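Local coordinates for protein L-threonine dehydrogenase (Flavobacterium frigidimaris, PDB 2YY7) that binds NAD and probably oxidises L-threonine at its 3-hydroxyl, as an epimerase-like member of the short-chain dehydrogenase-reductase superfamily, at residues Q273-A276 and D277-A281; C203-S206 and S207-M211; E17-Q20 and K21-L25; M303-D306 and M307-L311; N130-Q133 and Y134-M137. All coordinates share one frame; numbering follows the deposited sequence.

Interaction 1 (Q273-A276 and D277-A281)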
loop_
_atom_site.group_PDB
_atom_site.type_symbol
_atom_site.label_atom_id
_atom_site.label_comp_id
_atom_site.label_asym_id
_atom_site.label_seq_id
_atom_site.Cartn_x
_atom_site.Cartn_y
_atom_site.Cartn_z
ATOM N N GLN A 273 -20.636 7.173 -6.537
ATOM C CA GLN A 273 -21.346 5.946 -6.175
ATOM C C GLN A 273 -20.418 4.736 -6.302
ATOM O O GLN A 273 -20.507 3.776 -5.527
ATOM C CB GLN A 273 -22.549 5.733 -7.100
ATOM C CG GLN A 273 -23.354 4.477 -6.769
ATOM C CD GLN A 273 -24.118 4.620 -5.472
ATOM O OE1 GLN A 273 -24.098 3.732 -4.613
ATOM N NE2 GLN A 273 -24.806 5.744 -5.322
ATOM N N LYS A 274 -19.538 4.783 -7.297
ATOM C CA LYS A 274 -18.603 3.690 -7.542
ATOM C C LYS A 274 -17.589 3.575 -6.408
ATOM O O LYS A 274 -17.116 2.484 -6.097
ATOM C CB LYS A 274 -17.893 3.899 -8.885
ATOM C CG LYS A 274 -18.845 3.817 -10.087
ATOM C CD LYS A 274 -18.131 3.989 -11.425
ATOM C CE LYS A 274 -17.558 5.391 -11.595
ATOM N NZ LYS A 274 -16.973 5.580 -12.964
ATOM N N ILE A 275 -17.252 4.703 -5.794
ATOM C CA ILE A 275 -16.309 4.691 -4.683
ATOM C C ILE A 275 -17.023 4.071 -3.486
ATOM O O ILE A 275 -16.508 3.150 -2.848
ATOM C CB ILE A 275 -15.856 6.123 -4.299
ATOM C CG1 ILE A 275 -15.137 6.785 -5.479
ATOM C CG2 ILE A 275 -14.957 6.067 -3.073
ATOM C CD1 ILE A 275 -14.661 8.197 -5.207
ATOM N N ALA A 276 -18.210 4.592 -3.186
ATOM C CA ALA A 276 -19.013 4.104 -2.070
ATOM C C ALA A 276 -19.277 2.600 -2.153
ATOM O O ALA A 276 -19.212 1.900 -1.142
ATOM C CB ALA A 276 -20.337 4.862 -2.012
ATOM N N ASP A 277 -19.582 2.105 -3.348
ATOM C CA ASP A 277 -19.852 0.680 -3.512
ATOM C C ASP A 277 -18.633 -0.192 -3.212
ATOM O O ASP A 277 -18.774 -1.389 -2.978
ATOM C CB ASP A 277 -20.363 0.374 -4.924
ATOM C CG ASP A 277 -21.744 0.963 -5.191
ATOM O OD1 ASP A 277 -22.543 1.090 -4.240
ATOM O OD2 ASP A 277 -22.034 1.284 -6.360
ATOM N N SER A 278 -17.438 0.397 -3.212
ATOM C CA SER A 278 -16.235 -0.377 -2.920
ATOM C C SER A 278 -15.897 -0.354 -1.425
ATOM O O SER A 278 -14.923 -0.977 -0.998
ATOM C CB SER A 278 -15.041 0.145 -3.721
ATOM O OG SER A 278 -14.509 1.322 -3.144
ATOM N N TRP A 279 -16.702 0.355 -0.633
ATOM C CA TRP A 279 -16.468 0.439 0.810
ATOM C C TRP A 279 -17.479 -0.360 1.627
ATOM O O TRP A 279 -18.561 -0.692 1.144
ATOM C CB TRP A 279 -16.535 1.890 1.302
ATOM C CG TRP A 279 -15.512 2.812 0.745
ATOM C CD1 TRP A 279 -14.394 2.480 0.033
ATOM C CD2 TRP A 279 -15.494 4.236 0.884
ATOM N NE1 TRP A 279 -13.680 3.614 -0.278
ATOM C CE2 TRP A 279 -14.334 4.705 0.233
ATOM C CE3 TRP A 279 -16.348 5.163 1.500
ATOM C CZ2 TRP A 279 -14.004 6.062 0.179
ATOM C CZ3 TRP A 279 -16.019 6.515 1.447
ATOM C CH2 TRP A 279 -14.857 6.950 0.790
ATOM N N PRO A 280 -17.129 -0.673 2.887
ATOM C CA PRO A 280 -17.986 -1.428 3.808
ATOM C C PRO A 280 -19.219 -0.613 4.191
ATOM O O PRO A 280 -19.280 0.590 3.932
ATOM C CB PRO A 280 -17.079 -1.663 5.015
ATOM C CG PRO A 280 -15.704 -1.654 4.421
ATOM C CD PRO A 280 -15.781 -0.504 3.457
ATOM N N ALA A 281 -20.191 -1.270 4.815
ATOM C CA ALA A 281 -21.411 -0.596 5.243
ATOM C C ALA A 281 -21.305 -0.207 6.717
ATOM O O ALA A 281 -21.796 0.852 7.125
ATOM C CB ALA A 281 -22.625 -1.513 5.024
#
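Asp277 lies where helix 272-276 gives way to a loop, and its amide still makes the helical bond: Asp277 N donates to Gln273 O over 2.9 Å. Its carboxylate meets the bent Gln273 side chain, the two flat groups being turned 41° from one another. At Ser278 two donors converge on one oxygen. Ser278 OG reaches Ile275 O at 2.7 Å, in the carbonyl plane and on a lone pair, whereas Ser278 N approaches Ile275 O at 2.9 Å from above that plane. A chi1 of 78°, placing OG between the backbone N and the carbonyl carbon, swings the hydroxyl back to the helix. Trp279 then completes a type I beta turn from Ala276, with Trp279 N bonded to Ala276 O at 3.0 Å. Its indole lies alongside Ile275, whose CG2 sits over one ring face toward the rim, 3.4 Å from Trp279 CZ2. Between nearest atoms, the Trp279 side chain is about 7 Å from the bound NAD and about 3 Å from a glycerol, probably from the crystallisation medium. The turn lies against strand 211-215, where Met211 touches Ala276 and Trp279, while Thr184 covers Ile275 and Trp279 from a loop before helix 187-197.

Interaction 2 (C203-S206 and S207-M211)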
loop_
_atom_site.group_PDB
_atom_site.type_symbol
_atom_site.label_atom_id
_atom_site.label_comp_id
_atom_site.label_asym_id
_atom_site.label_seq_id
_atom_site.Cartn_x
_atom_site.Cartn_y
_atom_site.Cartn_z
ATOM N N CYS A 203 -29.414 14.038 -3.988
ATOM C CA CYS A 203 -28.319 13.217 -3.475
ATOM C C CYS A 203 -27.448 12.574 -4.561
ATOM O O CYS A 203 -27.969 12.042 -5.541
ATOM C CB CYS A 203 -28.918 12.128 -2.583
ATOM S SG CYS A 203 -27.759 11.273 -1.513
ATOM N N PHE A 204 -26.127 12.603 -4.382
ATOM C CA PHE A 204 -25.232 12.012 -5.370
ATOM C C PHE A 204 -24.908 10.531 -5.135
ATOM O O PHE A 204 -23.997 9.978 -5.754
ATOM C CB PHE A 204 -23.941 12.839 -5.500
ATOM C CG PHE A 204 -23.098 12.888 -4.253
ATOM C CD1 PHE A 204 -22.346 11.786 -3.857
ATOM C CD2 PHE A 204 -23.012 14.063 -3.504
ATOM C CE1 PHE A 204 -21.515 11.853 -2.737
ATOM C CE2 PHE A 204 -22.184 14.140 -2.383
ATOM C CZ PHE A 204 -21.434 13.035 -2.000
ATOM N N LEU A 205 -25.673 9.902 -4.248
ATOM C CA LEU A 205 -25.538 8.480 -3.931
ATOM C C LEU A 205 -26.955 7.895 -3.908
ATOM O O LEU A 205 -27.896 8.588 -3.522
ATOM C CB LEU A 205 -24.880 8.301 -2.561
ATOM C CG LEU A 205 -23.460 7.728 -2.484
ATOM C CD1 LEU A 205 -22.556 8.320 -3.557
ATOM C CD2 LEU A 205 -22.910 7.997 -1.094
ATOM N N SER A 206 -27.108 6.635 -4.323
ATOM C CA SER A 206 -28.422 5.989 -4.340
ATOM C C SER A 206 -28.965 5.801 -2.922
ATOM O O SER A 206 -28.201 5.650 -1.965
ATOM C CB SER A 206 -28.357 4.648 -5.085
ATOM O OG SER A 206 -27.336 3.815 -4.575
ATOM N N SER A 207 -30.293 5.789 -2.809
ATOM C CA SER A 207 -30.998 5.704 -1.531
ATOM C C SER A 207 -30.600 4.673 -0.481
ATOM O O SER A 207 -30.651 4.972 0.711
ATOM C CB SER A 207 -32.512 5.597 -1.778
ATOM O OG SER A 207 -32.897 4.290 -2.165
ATOM N N GLU A 208 -30.211 3.470 -0.892
ATOM C CA GLU A 208 -29.853 2.442 0.080
ATOM C C GLU A 208 -28.349 2.215 0.261
ATOM O O GLU A 208 -27.930 1.146 0.699
ATOM C CB GLU A 208 -30.523 1.114 -0.289
ATOM C CG GLU A 208 -32.030 1.208 -0.524
ATOM C CD GLU A 208 -32.759 1.954 0.582
ATOM O OE1 GLU A 208 -32.663 1.532 1.754
ATOM O OE2 GLU A 208 -33.432 2.966 0.274
ATOM N N THR A 209 -27.541 3.220 -0.071
ATOM C CA THR A 209 -26.090 3.121 0.068
ATOM C C THR A 209 -25.719 3.274 1.544
ATOM O O THR A 209 -25.520 4.389 2.035
ATOM C CB THR A 209 -25.391 4.217 -0.761
ATOM O OG1 THR A 209 -25.796 4.102 -2.130
ATOM C CG2 THR A 209 -23.879 4.081 -0.680
ATOM N N LYS A 210 -25.643 2.148 2.249
ATOM C CA LYS A 210 -25.317 2.144 3.671
ATOM C C LYS A 210 -23.823 2.361 3.885
ATOM O O LYS A 210 -22.995 1.675 3.290
ATOM C CB LYS A 210 -25.756 0.816 4.290
ATOM C CG LYS A 210 -25.601 0.719 5.795
ATOM C CD LYS A 210 -26.095 -0.636 6.273
ATOM C CE LYS A 210 -25.838 -0.836 7.753
ATOM N NZ LYS A 210 -26.479 0.249 8.545
ATOM N N MET A 211 -23.481 3.322 4.739
ATOM C CA MET A 211 -22.078 3.627 5.002
ATOM C C MET A 211 -21.803 3.929 6.464
ATOM O O MET A 211 -22.715 4.269 7.220
ATOM C CB MET A 211 -21.640 4.842 4.182
ATOM C CG MET A 211 -21.842 4.702 2.683
ATOM S SD MET A 211 -21.344 6.219 1.832
ATOM C CE MET A 211 -19.616 5.872 1.556
HETATM O O HOH W 1 -29.168 2.270 -3.323
#
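Leu205 and Thr209 meet at about a right angle, methyl against methyl, with Leu205 CD2 4.1 Å from Thr209 CG2. The Met211 side chain also crosses Leu205 at about a right angle and brings its sulfur to the same branch, Met211 SD lying 3.8 Å from Leu205 CD2. Thr209 therefore works in two directions. Its chi1 of -57° sets CG2 anti to the backbone N, facing the leucine, and leaves OG1 beside the backbone N, facing Ser206.

On that polar side the chain folds through a type I beta turn from Ser206 to Thr209. Thr209 N donates to Ser206 O at 3.2 Å, arriving 42° above the carbonyl plane. Thr209 OG1 lies 2.9 Å from Ser206 O and 2.9 Å from Ser206 OG. Water 1 bridges the turn, 2.7 Å from Ser206 OG and accepting from Glu208 N at 2.9 Å. At the outer corner, Ser207 OG donates to Glu208 OE2 over 2.8 Å, reaching the anti side of the carboxylate; Thr250 OG1 bonds to the same OE2.

The loop joins strand 200-203 to strand 211-215, and the apolar branches of Leu205, Thr209 and Met211 pack on helix 272-276. Gln273 of that helix comes close to the hydroxyls of both Ser206 and Thr209. The chemistry implies a turn whose polar atoms are held by the backbone bond to the Ser206 carbonyl and by a water, with Gln273 probably sharing in the bonding of the two hydroxyls.

Interaction 3 (E17-Q20 and K21-L25)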
loop_
_atom_site.group_PDB
_atom_site.type_symbol
_atom_site.label_atom_id
_atom_site.label_comp_id
_atom_site.label_asym_id
_atom_site.label_seq_id
_atom_site.Cartn_x
_atom_site.Cartn_y
_atom_site.Cartn_z
ATOM N N GLU A 17 -12.420 22.262 13.868
ATOM C CA GLU A 17 -12.911 21.839 15.177
ATOM C C GLU A 17 -11.798 21.314 16.077
ATOM O O GLU A 17 -11.786 21.582 17.279
ATOM C CB GLU A 17 -13.979 20.759 15.007
ATOM C CG GLU A 17 -15.237 21.238 14.307
ATOM C CD GLU A 17 -15.945 22.340 15.073
ATOM O OE1 GLU A 17 -16.246 22.131 16.269
ATOM O OE2 GLU A 17 -16.203 23.410 14.481
ATOM N N LEU A 18 -10.868 20.568 15.486
ATOM C CA LEU A 18 -9.747 19.994 16.220
ATOM C C LEU A 18 -8.899 21.080 16.874
ATOM O O LEU A 18 -8.497 20.952 18.029
ATOM C CB LEU A 18 -8.868 19.164 15.279
ATOM C CG LEU A 18 -7.609 18.552 15.899
ATOM C CD1 LEU A 18 -7.991 17.521 16.954
ATOM C CD2 LEU A 18 -6.779 17.912 14.806
ATOM N N THR A 19 -8.630 22.146 16.126
ATOM C CA THR A 19 -7.835 23.260 16.632
ATOM C C THR A 19 -8.546 23.945 17.801
ATOM O O THR A 19 -7.926 24.260 18.818
ATOM C CB THR A 19 -7.578 24.305 15.519
ATOM O OG1 THR A 19 -6.874 23.686 14.434
ATOM C CG2 THR A 19 -6.743 25.469 16.053
ATOM N N GLN A 20 -9.849 24.167 17.656
ATOM C CA GLN A 20 -10.630 24.823 18.703
ATOM C C GLN A 20 -10.644 24.006 19.988
ATOM O O GLN A 20 -10.392 24.535 21.069
ATOM C CB GLN A 20 -12.069 25.057 18.229
ATOM C CG GLN A 20 -12.919 25.872 19.201
ATOM C CD GLN A 20 -14.345 26.081 18.705
ATOM O OE1 GLN A 20 -15.087 25.121 18.486
ATOM N NE2 GLN A 20 -14.731 27.340 18.524
ATOM N N LYS A 21 -10.931 22.715 19.866
ATOM C CA LYS A 21 -10.984 21.831 21.025
ATOM C C LYS A 21 -9.627 21.713 21.718
ATOM O O LYS A 21 -9.540 21.760 22.945
ATOM C CB LYS A 21 -11.477 20.448 20.602
ATOM C CG LYS A 21 -11.654 19.462 21.748
ATOM C CD LYS A 21 -12.673 19.934 22.769
ATOM C CE LYS A 21 -12.848 18.898 23.871
ATOM N NZ LYS A 21 -13.812 19.337 24.914
ATOM N N LEU A 22 -8.567 21.562 20.935
ATOM C CA LEU A 22 -7.229 21.451 21.504
ATOM C C LEU A 22 -6.858 22.726 22.265
ATOM O O LEU A 22 -6.247 22.666 23.332
ATOM C CB LEU A 22 -6.217 21.183 20.388
ATOM C CG LEU A 22 -5.565 19.798 20.288
ATOM C CD1 LEU A 22 -6.419 18.733 20.940
ATOM C CD2 LEU A 22 -5.318 19.479 18.817
ATOM N N ARG A 23 -7.231 23.880 21.716
ATOM C CA ARG A 23 -6.930 25.156 22.358
ATOM C C ARG A 23 -7.682 25.340 23.677
ATOM O O ARG A 23 -7.187 26.006 24.588
ATOM C CB ARG A 23 -7.226 26.317 21.398
ATOM C CG ARG A 23 -6.143 26.476 20.332
ATOM C CD ARG A 23 -6.461 27.537 19.298
ATOM N NE ARG A 23 -5.296 27.795 18.454
ATOM C CZ ARG A 23 -5.333 28.448 17.296
ATOM N NH1 ARG A 23 -6.481 28.917 16.825
ATOM N NH2 ARG A 23 -4.212 28.640 16.609
ATOM N N LYS A 24 -8.869 24.746 23.781
ATOM C CA LYS A 24 -9.658 24.832 25.004
ATOM C C LYS A 24 -9.027 23.959 26.085
ATOM O O LYS A 24 -9.029 24.311 27.264
ATOM C CB LYS A 24 -11.092 24.359 24.754
ATOM C CG LYS A 24 -11.914 25.290 23.876
ATOM C CD LYS A 24 -13.290 24.717 23.551
ATOM C CE LYS A 24 -14.142 24.498 24.798
ATOM N NZ LYS A 24 -13.685 23.339 25.620
ATOM N N LEU A 25 -8.477 22.824 25.665
ATOM C CA LEU A 25 -7.855 21.875 26.578
ATOM C C LEU A 25 -6.434 22.226 26.986
ATOM O O LEU A 25 -6.070 22.058 28.147
ATOM C CB LEU A 25 -7.840 20.472 25.961
ATOM C CG LEU A 25 -9.150 19.739 25.669
ATOM C CD1 LEU A 25 -8.832 18.400 25.015
ATOM C CD2 LEU A 25 -9.936 19.530 26.959
#
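Thr19 directs its methyl CG2 away from its own amide nitrogen (chi1 -60° for OG1), and Arg23, one helical turn later, starts from chi1 -77° and runs extended from CG to NE; the two side chains consequently point the same way, side by side. CG2 ends over one face of the guanidinium, offset toward its rim and 3.5 Å from Arg23 CZ. The aliphatic part of the arginine also lies close to the main chain, with Arg23 CG 3.2 Å from Thr19 O. The charged end is held beyond the contact, where Arg23 NH2 bonds to Val31 O. Separately, Thr19 OG1 bonds back to Gly15 O.

On another side of the helix Leu18 and Leu22 repeat the i to i+4 pattern with apolar groups, Leu18 CD1 lying 3.8 Å from Leu22 CD2. The backbone evidence for a regular alpha helix is the unbroken series of i+4 bonds, from Lys21 N to Glu17 O at 3.0 Å through Lys24 N to Gln20 O at 3.1 Å.

Helix 13-26 is the first crossover of the Rossmann fold, in the beta-alpha-beta unit formed with strands 5-8 and 31-35, and begins at the NAD-binding residues Gln13 and Ile14. Leu22 packs on Ile5 and Ile7 of strand 5-8 and on Tyr73 of strand 71-74, Leu18 also meets Tyr73, and helix 216-228 covers both leucines through Ile220 and Ile224.

Interaction 4 (M303-D306 and M307-L311)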
loop_
_atom_site.group_PDB
_atom_site.type_symbol
_atom_site.label_atom_id
_atom_site.label_comp_id
_atom_site.label_asym_id
_atom_site.label_seq_id
_atom_site.Cartn_x
_atom_site.Cartn_y
_atom_site.Cartn_z
ATOM N N MET A 303 -27.393 13.434 16.328
ATOM C CA MET A 303 -26.576 14.222 15.417
ATOM C C MET A 303 -27.456 15.114 14.553
ATOM O O MET A 303 -27.138 16.282 14.329
ATOM C CB MET A 303 -25.740 13.327 14.508
ATOM C CG MET A 303 -25.101 14.104 13.373
ATOM S SD MET A 303 -24.206 13.084 12.230
ATOM C CE MET A 303 -25.578 12.382 11.268
ATOM N N THR A 304 -28.557 14.558 14.056
ATOM C CA THR A 304 -29.472 15.319 13.215
ATOM C C THR A 304 -30.001 16.529 13.981
ATOM O O THR A 304 -30.070 17.633 13.446
ATOM C CB THR A 304 -30.663 14.452 12.748
ATOM O OG1 THR A 304 -30.181 13.388 11.916
ATOM C CG2 THR A 304 -31.656 15.293 11.951
ATOM N N LYS A 305 -30.368 16.315 15.239
ATOM C CA LYS A 305 -30.885 17.395 16.068
ATOM C C LYS A 305 -29.838 18.493 16.212
ATOM O O LYS A 305 -30.122 19.670 15.978
ATOM C CB LYS A 305 -31.264 16.865 17.456
ATOM C CG LYS A 305 -31.761 17.935 18.414
ATOM C CD LYS A 305 -32.017 17.354 19.798
ATOM C CE LYS A 305 -32.561 18.412 20.746
ATOM N NZ LYS A 305 -32.670 17.904 22.144
ATOM N N ASP A 306 -28.627 18.093 16.597
ATOM C CA ASP A 306 -27.521 19.029 16.796
ATOM C C ASP A 306 -27.147 19.788 15.525
ATOM O O ASP A 306 -26.808 20.969 15.584
ATOM C CB ASP A 306 -26.303 18.279 17.349
ATOM C CG ASP A 306 -25.288 19.206 17.988
ATOM O OD1 ASP A 306 -24.380 19.688 17.284
ATOM O OD2 ASP A 306 -25.413 19.465 19.205
ATOM N N MET A 307 -27.210 19.121 14.375
ATOM C CA MET A 307 -26.893 19.777 13.108
ATOM C C MET A 307 -27.922 20.860 12.804
ATOM O O MET A 307 -27.571 22.002 12.494
ATOM C CB MET A 307 -26.877 18.764 11.953
ATOM C CG MET A 307 -25.584 17.958 11.826
ATOM S SD MET A 307 -24.149 18.959 11.350
ATOM C CE MET A 307 -24.362 19.036 9.564
ATOM N N ILE A 308 -29.195 20.496 12.892
ATOM C CA ILE A 308 -30.268 21.442 12.611
ATOM C C ILE A 308 -30.242 22.632 13.573
ATOM O O ILE A 308 -30.538 23.758 13.179
ATOM C CB ILE A 308 -31.638 20.724 12.642
ATOM C CG1 ILE A 308 -31.703 19.733 11.470
ATOM C CG2 ILE A 308 -32.783 21.739 12.549
ATOM C CD1 ILE A 308 -32.904 18.834 11.477
ATOM N N GLU A 309 -29.872 22.394 14.827
ATOM C CA GLU A 309 -29.801 23.485 15.791
ATOM C C GLU A 309 -28.698 24.453 15.383
ATOM O O GLU A 309 -28.867 25.669 15.450
ATOM C CB GLU A 309 -29.517 22.955 17.197
ATOM C CG GLU A 309 -30.643 22.142 17.806
ATOM C CD GLU A 309 -30.416 21.855 19.281
ATOM O OE1 GLU A 309 -29.331 21.347 19.634
ATOM O OE2 GLU A 309 -31.320 22.136 20.090
ATOM N N HIS A 310 -27.563 23.911 14.953
ATOM C CA HIS A 310 -26.442 24.745 14.531
ATOM C C HIS A 310 -26.712 25.485 13.221
ATOM O O HIS A 310 -26.253 26.610 13.030
ATOM C CB HIS A 310 -25.181 23.891 14.369
ATOM C CG HIS A 310 -24.447 23.644 15.649
ATOM N ND1 HIS A 310 -23.665 24.605 16.254
ATOM C CD2 HIS A 310 -24.394 22.557 16.453
ATOM C CE1 HIS A 310 -23.164 24.120 17.376
ATOM N NE2 HIS A 310 -23.591 22.879 17.520
ATOM N N LEU A 311 -27.469 24.858 12.327
ATOM C CA LEU A 311 -27.743 25.454 11.030
ATOM C C LEU A 311 -29.071 26.178 10.839
ATOM O O LEU A 311 -29.307 26.749 9.775
ATOM C CB LEU A 311 -27.572 24.385 9.947
ATOM C CG LEU A 311 -26.145 23.828 9.842
ATOM C CD1 LEU A 311 -26.102 22.668 8.860
ATOM C CD2 LEU A 311 -25.199 24.938 9.398
HETATM O O HOH W 2 -23.571 21.550 20.033
#
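Met303 O takes the amide proton of Met307 in a 2.8 Å bond from Met307 N, with an N-H...O angle of 154°. The two methionine side chains leave this turn side by side, pointing the same way, and touch at Met303 CG and Met307 CG, 4.2 Å apart. Thr304 and Ile308 form a similar pair one residue on: Thr304 CG2 meets Ile308 CD1 at 3.8 Å, while Thr304 OG1 is bonded to Leu300 O.

These are i to i+4 contacts along helix 300-311, close to the C terminus of the chain. Its apolar side is laid on the Rossmann sheet and its neighbours: both methionines touch Ile174 of strand 164-174 and Tyr215 of strand 211-215, and Phe192 of helix 187-197 packs on Thr304 and Met307.

The polar side centres on Asp306 and His310. A chi1 of -162° turns Asp306 CG to the side of the residue remote from its amide nitrogen, and the carboxylate comes to the edge of the imidazole, its plane turned 52° from that of the ring. Asp306 OD1 lies 3.0 Å from His310 CD2, a carbon, and receives its hydrogen bond from outside the pair, with Tyr215 OH. Water 2 makes the link between the two groups, donating to Asp306 OD2 at 2.9 Å and lying 2.8 Å from His310 NE2. The imidazole is also stacked with Trp176. Farther out, Lys305 and Glu309 cross at a slant, Lys305 NZ staying 4.9 Å from Glu309 OE2, a separation that may still allow a weak attraction.

Interaction 5 (N130-Q133 and Y134-M137)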
loop_
_atom_site.group_PDB
_atom_site.type_symbol
_atom_site.label_atom_id
_atom_site.label_comp_id
_atom_site.label_asym_id
_atom_site.label_seq_id
_atom_site.Cartn_x
_atom_site.Cartn_y
_atom_site.Cartn_z
ATOM N N ASN A 130 -19.759 -5.019 9.751
ATOM C CA ASN A 130 -18.891 -5.175 10.914
ATOM C C ASN A 130 -17.464 -5.531 10.491
ATOM O O ASN A 130 -16.864 -6.474 11.005
ATOM C CB ASN A 130 -19.443 -6.253 11.854
ATOM C CG ASN A 130 -20.820 -5.905 12.393
ATOM O OD1 ASN A 130 -21.803 -5.884 11.653
ATOM N ND2 ASN A 130 -20.894 -5.623 13.685
ATOM N N THR A 131 -16.932 -4.767 9.544
ATOM C CA THR A 131 -15.578 -4.991 9.043
ATOM C C THR A 131 -14.584 -5.080 10.196
ATOM O O THR A 131 -14.516 -4.180 11.038
ATOM C CB THR A 131 -15.146 -3.848 8.115
ATOM O OG1 THR A 131 -16.127 -3.684 7.083
ATOM C CG2 THR A 131 -13.790 -4.159 7.481
ATOM N N PRO A 132 -13.799 -6.169 10.248
ATOM C CA PRO A 132 -12.798 -6.396 11.298
ATOM C C PRO A 132 -11.597 -5.450 11.196
ATOM O O PRO A 132 -11.354 -4.858 10.144
ATOM C CB PRO A 132 -12.373 -7.851 11.073
ATOM C CG PRO A 132 -13.534 -8.458 10.306
ATOM C CD PRO A 132 -13.905 -7.346 9.368
ATOM N N GLN A 133 -10.851 -5.324 12.291
ATOM C CA GLN A 133 -9.657 -4.487 12.331
ATOM C C GLN A 133 -8.624 -5.065 11.359
ATOM O O GLN A 133 -7.935 -4.328 10.652
ATOM C CB GLN A 133 -9.069 -4.468 13.746
ATOM C CG GLN A 133 -7.643 -3.906 13.825
ATOM C CD GLN A 133 -7.586 -2.403 13.631
ATOM O OE1 GLN A 133 -6.681 -1.886 12.973
ATOM N NE2 GLN A 133 -8.539 -1.690 14.223
ATOM N N TYR A 134 -8.519 -6.390 11.344
ATOM C CA TYR A 134 -7.592 -7.087 10.457
ATOM C C TYR A 134 -8.444 -7.817 9.424
ATOM O O TYR A 134 -9.168 -8.756 9.757
ATOM C CB TYR A 134 -6.755 -8.091 11.253
ATOM C CG TYR A 134 -5.942 -7.462 12.366
ATOM C CD1 TYR A 134 -4.749 -6.792 12.097
ATOM C CD2 TYR A 134 -6.377 -7.525 13.690
ATOM C CE1 TYR A 134 -4.004 -6.204 13.123
ATOM C CE2 TYR A 134 -5.648 -6.941 14.718
ATOM C CZ TYR A 134 -4.465 -6.285 14.431
ATOM O OH TYR A 134 -3.749 -5.712 15.455
ATOM N N THR A 135 -8.358 -7.385 8.171
ATOM C CA THR A 135 -9.158 -7.992 7.113
ATOM C C THR A 135 -8.545 -7.732 5.741
ATOM O O THR A 135 -7.438 -7.211 5.632
ATOM C CB THR A 135 -10.600 -7.412 7.145
ATOM O OG1 THR A 135 -11.395 -8.021 6.123
ATOM C CG2 THR A 135 -10.571 -5.902 6.914
ATOM N N ILE A 136 -9.271 -8.108 4.695
ATOM C CA ILE A 136 -8.823 -7.901 3.324
ATOM C C ILE A 136 -8.903 -6.408 3.005
ATOM O O ILE A 136 -9.883 -5.752 3.352
ATOM C CB ILE A 136 -9.719 -8.686 2.337
ATOM C CG1 ILE A 136 -9.538 -10.187 2.567
ATOM C CG2 ILE A 136 -9.391 -8.303 0.904
ATOM C CD1 ILE A 136 -10.511 -11.055 1.787
ATOM N N MET A 137 -7.869 -5.871 2.356
ATOM C CA MET A 137 -7.848 -4.455 1.996
ATOM C C MET A 137 -7.250 -4.220 0.609
ATOM O O MET A 137 -6.034 -4.263 0.426
ATOM C CB MET A 137 -7.060 -3.644 3.041
ATOM C CG MET A 137 -7.612 -3.751 4.463
ATOM S SD MET A 137 -6.959 -2.503 5.610
ATOM C CE MET A 137 -5.306 -3.121 5.886
HETATM O O HOH W 3 -7.006 -4.689 7.958
#
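Tyr134 carries the CG methylene of Gln133 over one face of its ring. Gln133 CG stands 3.9 Å from the centroid of the Tyr134 ring and only 16° off the normal, which identifies a CH-pi contact between sequence neighbours. The first glutamine torsion explains it, since a chi1 of 166° holds CG anti to the backbone N and over the ring. The amide plane is steeply inclined to the ring, at 71°. Glu138 of the second subunit also packs against Tyr134.

Behind this pair the chain turns back so that two threonines meet at about a right angle, Thr131 CG2 and Thr135 CG2 being 3.7 Å apart. The Thr135 methyl also lies 3.5 Å from Pro132 O, and Pro132 CD approaches Thr135 CB at 4.0 Å. Water 3 bridges the bend, donating to Gln133 O at 2.9 Å and accepting from Thr135 N at 3.0 Å. Gln133 O has a further partner in Arg169 NH1, and Thr131 OG1 is bonded to Pro127 O.

The arrangement is a water-bridged bend in the long connection between strand 112-118 and helix 142-161 of the Rossmann fold, away from the NAD site and at the interface with the second subunit, where Ile136 meets Thr135 of that subunit.

From the N terminus the order is interaction 3, 5, 2, 1 and 4. Each is a local closure within nine residues or fewer, all in series, so none nests in or crosses another. Interaction 3 lies within the first Rossmann helix, and interaction 4 within the C-terminal helix, with nearest atoms about 7 Å apart. Interaction 5 bends the loop after strand 112-118. Interaction 2 turns the chain between strands 200-203 and 211-215, and interaction 1 spans the exit from helix 272-276. These last two touch, Trp279 CE3 lying 3.3 Å from Met211 CE, while Pro280 packs on Thr131 and joins interaction 1 to interaction 5, on the side of the chain's centre opposite interaction 3.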